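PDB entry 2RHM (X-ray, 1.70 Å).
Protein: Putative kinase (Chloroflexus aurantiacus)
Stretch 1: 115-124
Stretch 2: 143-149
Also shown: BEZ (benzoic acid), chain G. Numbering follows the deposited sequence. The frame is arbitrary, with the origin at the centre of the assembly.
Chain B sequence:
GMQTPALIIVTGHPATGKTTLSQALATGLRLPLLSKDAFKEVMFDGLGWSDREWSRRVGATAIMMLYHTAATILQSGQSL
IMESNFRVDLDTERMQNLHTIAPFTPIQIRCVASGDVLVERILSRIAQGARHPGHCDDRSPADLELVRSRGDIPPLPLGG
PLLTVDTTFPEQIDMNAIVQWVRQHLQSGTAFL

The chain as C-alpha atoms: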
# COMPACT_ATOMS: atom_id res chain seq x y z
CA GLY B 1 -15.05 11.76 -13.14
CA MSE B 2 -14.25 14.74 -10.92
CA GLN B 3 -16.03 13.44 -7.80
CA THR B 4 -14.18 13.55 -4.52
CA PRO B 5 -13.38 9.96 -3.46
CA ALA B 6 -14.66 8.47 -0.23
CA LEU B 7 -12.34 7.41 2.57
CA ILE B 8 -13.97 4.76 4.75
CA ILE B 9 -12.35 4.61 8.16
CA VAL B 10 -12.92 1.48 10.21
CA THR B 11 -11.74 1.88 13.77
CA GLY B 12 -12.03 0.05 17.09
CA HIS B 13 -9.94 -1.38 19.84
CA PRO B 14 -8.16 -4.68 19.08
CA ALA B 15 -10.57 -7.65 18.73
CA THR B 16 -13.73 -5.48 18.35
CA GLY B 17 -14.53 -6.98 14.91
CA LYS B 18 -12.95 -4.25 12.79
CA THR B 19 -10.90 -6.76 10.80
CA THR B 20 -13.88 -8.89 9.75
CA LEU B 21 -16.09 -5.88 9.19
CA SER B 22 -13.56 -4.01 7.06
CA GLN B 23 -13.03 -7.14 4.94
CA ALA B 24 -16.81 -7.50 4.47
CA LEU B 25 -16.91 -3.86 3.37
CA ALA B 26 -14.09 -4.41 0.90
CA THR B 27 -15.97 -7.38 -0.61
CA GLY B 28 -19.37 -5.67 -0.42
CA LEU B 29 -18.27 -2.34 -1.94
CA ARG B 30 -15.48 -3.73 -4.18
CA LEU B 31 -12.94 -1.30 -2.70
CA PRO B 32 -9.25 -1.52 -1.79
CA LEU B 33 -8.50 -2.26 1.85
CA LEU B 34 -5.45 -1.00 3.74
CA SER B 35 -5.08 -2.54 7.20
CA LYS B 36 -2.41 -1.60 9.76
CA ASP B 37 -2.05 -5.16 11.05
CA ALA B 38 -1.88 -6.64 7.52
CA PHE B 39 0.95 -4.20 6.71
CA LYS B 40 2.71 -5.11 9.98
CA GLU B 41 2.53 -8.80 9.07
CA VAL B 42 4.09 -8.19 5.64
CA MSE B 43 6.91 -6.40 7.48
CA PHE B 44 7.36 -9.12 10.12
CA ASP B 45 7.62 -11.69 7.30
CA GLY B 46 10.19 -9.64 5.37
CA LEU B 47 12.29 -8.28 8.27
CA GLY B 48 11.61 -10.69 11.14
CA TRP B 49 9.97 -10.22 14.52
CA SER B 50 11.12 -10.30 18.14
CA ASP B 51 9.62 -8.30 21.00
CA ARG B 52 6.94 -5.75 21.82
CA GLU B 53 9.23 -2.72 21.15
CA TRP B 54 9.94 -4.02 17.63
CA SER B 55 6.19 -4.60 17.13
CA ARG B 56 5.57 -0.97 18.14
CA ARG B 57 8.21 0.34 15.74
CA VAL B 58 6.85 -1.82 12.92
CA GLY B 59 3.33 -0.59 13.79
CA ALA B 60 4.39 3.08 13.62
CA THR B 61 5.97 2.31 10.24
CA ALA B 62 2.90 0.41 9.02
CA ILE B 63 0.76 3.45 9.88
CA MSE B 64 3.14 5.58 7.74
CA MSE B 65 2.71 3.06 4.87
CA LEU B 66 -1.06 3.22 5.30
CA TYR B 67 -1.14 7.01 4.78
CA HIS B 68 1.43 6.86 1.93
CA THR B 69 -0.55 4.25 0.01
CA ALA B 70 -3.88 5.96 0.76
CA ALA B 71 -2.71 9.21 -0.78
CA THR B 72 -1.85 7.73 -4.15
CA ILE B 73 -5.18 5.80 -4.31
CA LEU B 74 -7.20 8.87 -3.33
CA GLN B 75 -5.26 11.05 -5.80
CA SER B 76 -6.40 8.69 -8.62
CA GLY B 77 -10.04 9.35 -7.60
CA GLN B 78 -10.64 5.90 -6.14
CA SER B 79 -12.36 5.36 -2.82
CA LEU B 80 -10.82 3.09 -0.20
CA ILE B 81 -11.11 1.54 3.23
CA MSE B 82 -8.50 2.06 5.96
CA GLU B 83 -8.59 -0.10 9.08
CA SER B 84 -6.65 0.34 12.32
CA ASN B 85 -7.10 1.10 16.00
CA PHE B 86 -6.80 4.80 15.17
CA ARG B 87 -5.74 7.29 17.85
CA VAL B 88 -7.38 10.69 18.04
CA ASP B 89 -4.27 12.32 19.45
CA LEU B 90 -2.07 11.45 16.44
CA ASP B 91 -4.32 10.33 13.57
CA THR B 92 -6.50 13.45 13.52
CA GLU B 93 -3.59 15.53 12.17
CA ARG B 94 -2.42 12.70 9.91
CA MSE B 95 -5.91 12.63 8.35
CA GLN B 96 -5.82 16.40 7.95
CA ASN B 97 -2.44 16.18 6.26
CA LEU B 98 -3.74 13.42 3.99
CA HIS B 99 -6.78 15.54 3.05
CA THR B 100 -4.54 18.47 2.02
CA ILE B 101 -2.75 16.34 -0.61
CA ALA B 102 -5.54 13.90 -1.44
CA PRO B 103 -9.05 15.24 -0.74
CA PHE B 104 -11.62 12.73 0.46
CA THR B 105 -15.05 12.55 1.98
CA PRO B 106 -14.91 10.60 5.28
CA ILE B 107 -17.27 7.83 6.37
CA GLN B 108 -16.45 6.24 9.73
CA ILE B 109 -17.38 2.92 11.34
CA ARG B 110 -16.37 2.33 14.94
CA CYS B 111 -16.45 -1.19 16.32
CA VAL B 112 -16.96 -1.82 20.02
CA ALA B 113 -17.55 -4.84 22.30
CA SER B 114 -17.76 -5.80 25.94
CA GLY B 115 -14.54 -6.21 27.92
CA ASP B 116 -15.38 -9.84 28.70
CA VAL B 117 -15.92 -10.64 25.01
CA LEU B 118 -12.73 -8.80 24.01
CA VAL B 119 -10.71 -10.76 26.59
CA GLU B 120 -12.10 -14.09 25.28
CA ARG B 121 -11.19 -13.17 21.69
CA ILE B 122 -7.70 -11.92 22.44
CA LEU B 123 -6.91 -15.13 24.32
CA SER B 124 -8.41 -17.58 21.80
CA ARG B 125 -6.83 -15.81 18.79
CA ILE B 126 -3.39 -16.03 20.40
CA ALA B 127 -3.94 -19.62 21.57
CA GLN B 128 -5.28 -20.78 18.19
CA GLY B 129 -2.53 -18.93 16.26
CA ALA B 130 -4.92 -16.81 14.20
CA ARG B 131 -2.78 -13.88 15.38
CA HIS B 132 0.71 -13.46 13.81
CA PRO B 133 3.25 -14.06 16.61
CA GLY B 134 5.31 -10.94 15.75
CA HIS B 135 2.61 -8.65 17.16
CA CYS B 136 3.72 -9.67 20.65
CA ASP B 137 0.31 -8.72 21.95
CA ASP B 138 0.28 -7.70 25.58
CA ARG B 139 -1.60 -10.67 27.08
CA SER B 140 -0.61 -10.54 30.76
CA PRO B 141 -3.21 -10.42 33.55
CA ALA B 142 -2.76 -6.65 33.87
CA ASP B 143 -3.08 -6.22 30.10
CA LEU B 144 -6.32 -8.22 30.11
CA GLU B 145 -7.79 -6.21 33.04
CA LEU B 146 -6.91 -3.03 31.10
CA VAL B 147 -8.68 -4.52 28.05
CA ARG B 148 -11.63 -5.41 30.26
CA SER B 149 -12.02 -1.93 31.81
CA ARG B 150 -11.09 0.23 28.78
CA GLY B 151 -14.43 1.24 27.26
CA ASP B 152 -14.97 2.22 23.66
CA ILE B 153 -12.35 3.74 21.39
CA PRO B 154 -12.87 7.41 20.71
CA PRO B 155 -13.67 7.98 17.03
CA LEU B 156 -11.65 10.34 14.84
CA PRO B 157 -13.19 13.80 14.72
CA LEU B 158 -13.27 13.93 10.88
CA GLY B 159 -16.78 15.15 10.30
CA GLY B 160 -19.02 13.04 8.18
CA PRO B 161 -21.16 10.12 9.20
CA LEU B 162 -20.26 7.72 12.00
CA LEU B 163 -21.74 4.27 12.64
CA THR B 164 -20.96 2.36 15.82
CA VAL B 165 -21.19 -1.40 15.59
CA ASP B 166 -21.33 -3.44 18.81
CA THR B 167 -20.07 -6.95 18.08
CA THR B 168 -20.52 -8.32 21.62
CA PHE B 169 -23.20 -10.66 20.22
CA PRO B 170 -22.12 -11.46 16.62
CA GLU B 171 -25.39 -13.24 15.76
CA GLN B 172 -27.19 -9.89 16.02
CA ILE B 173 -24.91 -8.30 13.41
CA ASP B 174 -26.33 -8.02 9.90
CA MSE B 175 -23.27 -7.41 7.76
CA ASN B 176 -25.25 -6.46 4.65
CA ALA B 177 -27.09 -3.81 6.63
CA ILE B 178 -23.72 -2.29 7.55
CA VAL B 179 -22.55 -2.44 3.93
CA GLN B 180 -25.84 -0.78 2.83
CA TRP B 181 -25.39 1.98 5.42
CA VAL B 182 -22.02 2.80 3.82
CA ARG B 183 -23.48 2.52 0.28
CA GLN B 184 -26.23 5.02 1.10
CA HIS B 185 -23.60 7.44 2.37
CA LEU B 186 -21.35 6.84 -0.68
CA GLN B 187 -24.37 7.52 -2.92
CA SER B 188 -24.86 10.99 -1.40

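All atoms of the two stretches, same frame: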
# COMPACT_ATOMS: atom_id res chain seq x y z
N GLY B 115 -15.86 -5.81 27.43
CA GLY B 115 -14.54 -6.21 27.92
C GLY B 115 -14.40 -7.72 28.03
O GLY B 115 -13.40 -8.28 27.60
N ASP B 116 -15.41 -8.39 28.58
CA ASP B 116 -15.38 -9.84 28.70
C ASP B 116 -15.24 -10.52 27.34
O ASP B 116 -14.44 -11.44 27.18
CB ASP B 116 -16.64 -10.37 29.39
CG ASP B 116 -16.65 -10.11 30.88
OD1 ASP B 116 -15.60 -9.72 31.45
OD2 ASP B 116 -17.72 -10.30 31.49
N VAL B 117 -16.01 -10.07 26.36
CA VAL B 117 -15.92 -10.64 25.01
C VAL B 117 -14.55 -10.37 24.39
O VAL B 117 -13.97 -11.25 23.78
CB VAL B 117 -17.08 -10.13 24.11
CG1 VAL B 117 -16.73 -10.27 22.63
CG2 VAL B 117 -18.35 -10.89 24.46
N LEU B 118 -14.03 -9.15 24.56
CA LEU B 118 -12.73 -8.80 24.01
C LEU B 118 -11.64 -9.69 24.62
O LEU B 118 -10.75 -10.16 23.91
CB LEU B 118 -12.42 -7.31 24.23
CG LEU B 118 -13.31 -6.31 23.46
CD1 LEU B 118 -12.94 -4.86 23.77
CD2 LEU B 118 -13.22 -6.54 21.98
N VAL B 119 -11.72 -9.93 25.93
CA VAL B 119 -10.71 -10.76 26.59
C VAL B 119 -10.76 -12.19 26.03
O VAL B 119 -9.71 -12.76 25.71
CB VAL B 119 -10.82 -10.75 28.12
CG1 VAL B 119 -9.95 -11.86 28.74
CG2 VAL B 119 -10.39 -9.39 28.69
N GLU B 120 -11.95 -12.75 25.87
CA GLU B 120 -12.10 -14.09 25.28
C GLU B 120 -11.47 -14.19 23.89
O GLU B 120 -10.76 -15.16 23.60
CB GLU B 120 -13.58 -14.48 25.20
N ARG B 121 -11.69 -13.17 23.05
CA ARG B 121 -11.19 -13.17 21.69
C ARG B 121 -9.68 -13.06 21.63
O ARG B 121 -9.02 -13.78 20.88
CB ARG B 121 -11.79 -12.01 20.89
CG ARG B 121 -13.22 -12.20 20.55
CD ARG B 121 -13.80 -10.98 19.88
NE ARG B 121 -15.23 -11.19 19.66
CZ ARG B 121 -16.10 -10.25 19.31
NH1 ARG B 121 -15.70 -9.00 19.13
NH2 ARG B 121 -17.37 -10.58 19.15
N ILE B 122 -9.14 -12.13 22.40
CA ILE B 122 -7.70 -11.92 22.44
C ILE B 122 -7.01 -13.23 22.79
O ILE B 122 -6.08 -13.66 22.10
CB ILE B 122 -7.33 -10.81 23.45
CG1 ILE B 122 -7.70 -9.45 22.86
CG2 ILE B 122 -5.84 -10.84 23.78
CD1 ILE B 122 -7.54 -8.32 23.82
N LEU B 123 -7.49 -13.88 23.85
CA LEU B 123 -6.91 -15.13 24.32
C LEU B 123 -7.00 -16.26 23.31
O LEU B 123 -6.00 -16.92 23.02
CB LEU B 123 -7.57 -15.55 25.64
CG LEU B 123 -7.24 -14.71 26.87
CD1 LEU B 123 -8.09 -15.15 28.05
CD2 LEU B 123 -5.76 -14.81 27.22
N SER B 124 -8.20 -16.50 22.77
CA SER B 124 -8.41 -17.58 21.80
C SER B 124 -7.62 -17.36 20.50
O SER B 124 -7.07 -18.30 19.95
CB SER B 124 -9.89 -17.75 21.50
OG SER B 124 -10.43 -16.61 20.87
N ASP B 143 -2.65 -6.58 31.45
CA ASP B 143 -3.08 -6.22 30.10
C ASP B 143 -4.55 -6.57 29.88
O ASP B 143 -5.33 -5.75 29.39
CB ASP B 143 -2.23 -6.94 29.05
CG ASP B 143 -0.82 -6.38 28.96
OD1 ASP B 143 -0.66 -5.14 28.90
OD2 ASP B 143 0.14 -7.19 28.90
N LEU B 144 -4.94 -7.78 30.26
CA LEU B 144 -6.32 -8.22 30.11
C LEU B 144 -7.31 -7.44 30.99
O LEU B 144 -8.43 -7.18 30.57
CB LEU B 144 -6.43 -9.72 30.35
CG LEU B 144 -5.64 -10.55 29.33
CD1 LEU B 144 -5.50 -11.98 29.81
CD2 LEU B 144 -6.27 -10.51 27.95
N GLU B 145 -6.90 -7.04 32.20
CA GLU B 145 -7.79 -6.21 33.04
C GLU B 145 -7.92 -4.81 32.43
O GLU B 145 -8.97 -4.19 32.50
CB GLU B 145 -7.32 -6.14 34.49
CG GLU B 145 -8.36 -5.53 35.43
N LEU B 146 -6.84 -4.30 31.83
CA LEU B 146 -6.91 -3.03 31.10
C LEU B 146 -7.87 -3.16 29.90
O LEU B 146 -8.68 -2.28 29.64
CB LEU B 146 -5.52 -2.57 30.63
CG LEU B 146 -4.53 -2.16 31.73
CD1 LEU B 146 -3.12 -2.04 31.17
CD2 LEU B 146 -4.95 -0.86 32.38
N VAL B 147 -7.76 -4.25 29.16
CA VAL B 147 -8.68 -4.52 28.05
C VAL B 147 -10.12 -4.52 28.54
O VAL B 147 -11.02 -3.94 27.92
CB VAL B 147 -8.38 -5.87 27.38
CG1 VAL B 147 -9.56 -6.36 26.55
CG2 VAL B 147 -7.11 -5.76 26.54
N ARG B 148 -10.32 -5.20 29.67
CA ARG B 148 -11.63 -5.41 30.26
C ARG B 148 -12.30 -4.12 30.76
O ARG B 148 -13.53 -4.00 30.70
CB ARG B 148 -11.50 -6.41 31.41
CG ARG B 148 -12.78 -7.14 31.77
CD ARG B 148 -12.53 -8.10 32.92
N SER B 149 -11.50 -3.17 31.24
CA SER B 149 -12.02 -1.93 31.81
C SER B 149 -11.83 -0.69 30.92
O SER B 149 -12.04 0.43 31.36
CB SER B 149 -11.31 -1.67 33.13
OG SER B 149 -9.93 -1.47 32.90
C BEZ G . -6.79 -8.67 16.95
O1 BEZ G . -7.45 -9.55 16.36
O2 BEZ G . -6.75 -7.49 16.51
C1 BEZ G . -6.04 -9.03 18.20
C2 BEZ G . -6.10 -10.34 18.68
C3 BEZ G . -5.41 -10.67 19.84
C4 BEZ G . -4.66 -9.70 20.50
C5 BEZ G . -4.62 -8.39 20.02
C6 BEZ G . -5.30 -8.05 18.86

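The most unusual feature of this contact is how closely the two helices meet at Gly115, whose CA lies 3.8 Å from the CA of Arg148 and 3.7 Å from Arg148 O. Here backbone packs on backbone, and glycine suits the place exactly: a CB built on Gly115 in ideal geometry would point toward the other helix and fall 2.2 Å from Arg148 O, a clash. The helices run roughly antiparallel, at 141°, with a closest axial approach of 8.0 Å. They diverge from the glycine, so that the CA atoms of Val119 and Leu144 stand 6.2 Å apart, and side chains fill the widening gap.

Val119, one turn after Gly115, is compact enough for this narrow zone. Its CG2 reaches Leu144 O at 3.5 Å, a van der Waals contact with a carbonyl already engaged by Arg148 N within its own helix, and also touches Val147 CG1 at 3.8 Å. Val147 points toward the first helix and is buried; its CG1 lies 3.8 Å from Leu118 CB, and both methyls pack on Ile122 CD1, CG2 at 3.8 Å and CG1 at 3.9 Å. Farther along, where more space must be filled, the longer Leu144 reaches three residues: CD1 meets Leu123 CD2 at 3.8 Å, and CD2 approaches Val119 CG1 at 4.0 Å and Ile122 CG2 at 4.2 Å. Ile122 also borders the ligand, with CG2 3.7 Å from C4 of the benzoic acid ring, so one apolar side chain serves both neighbours.

Polar residues occupy the margin. Asp116 has its CA-to-CB bond directed away, yet its OD1 comes within 3.8 Å of Arg148 CD. The arginine is not modelled beyond that carbon, so no salt bridge can be assigned. Among the modelled atoms no hydrogen bond joins the helices; the contact consists of apolar side-chain packing and the close backbone approach at Gly115.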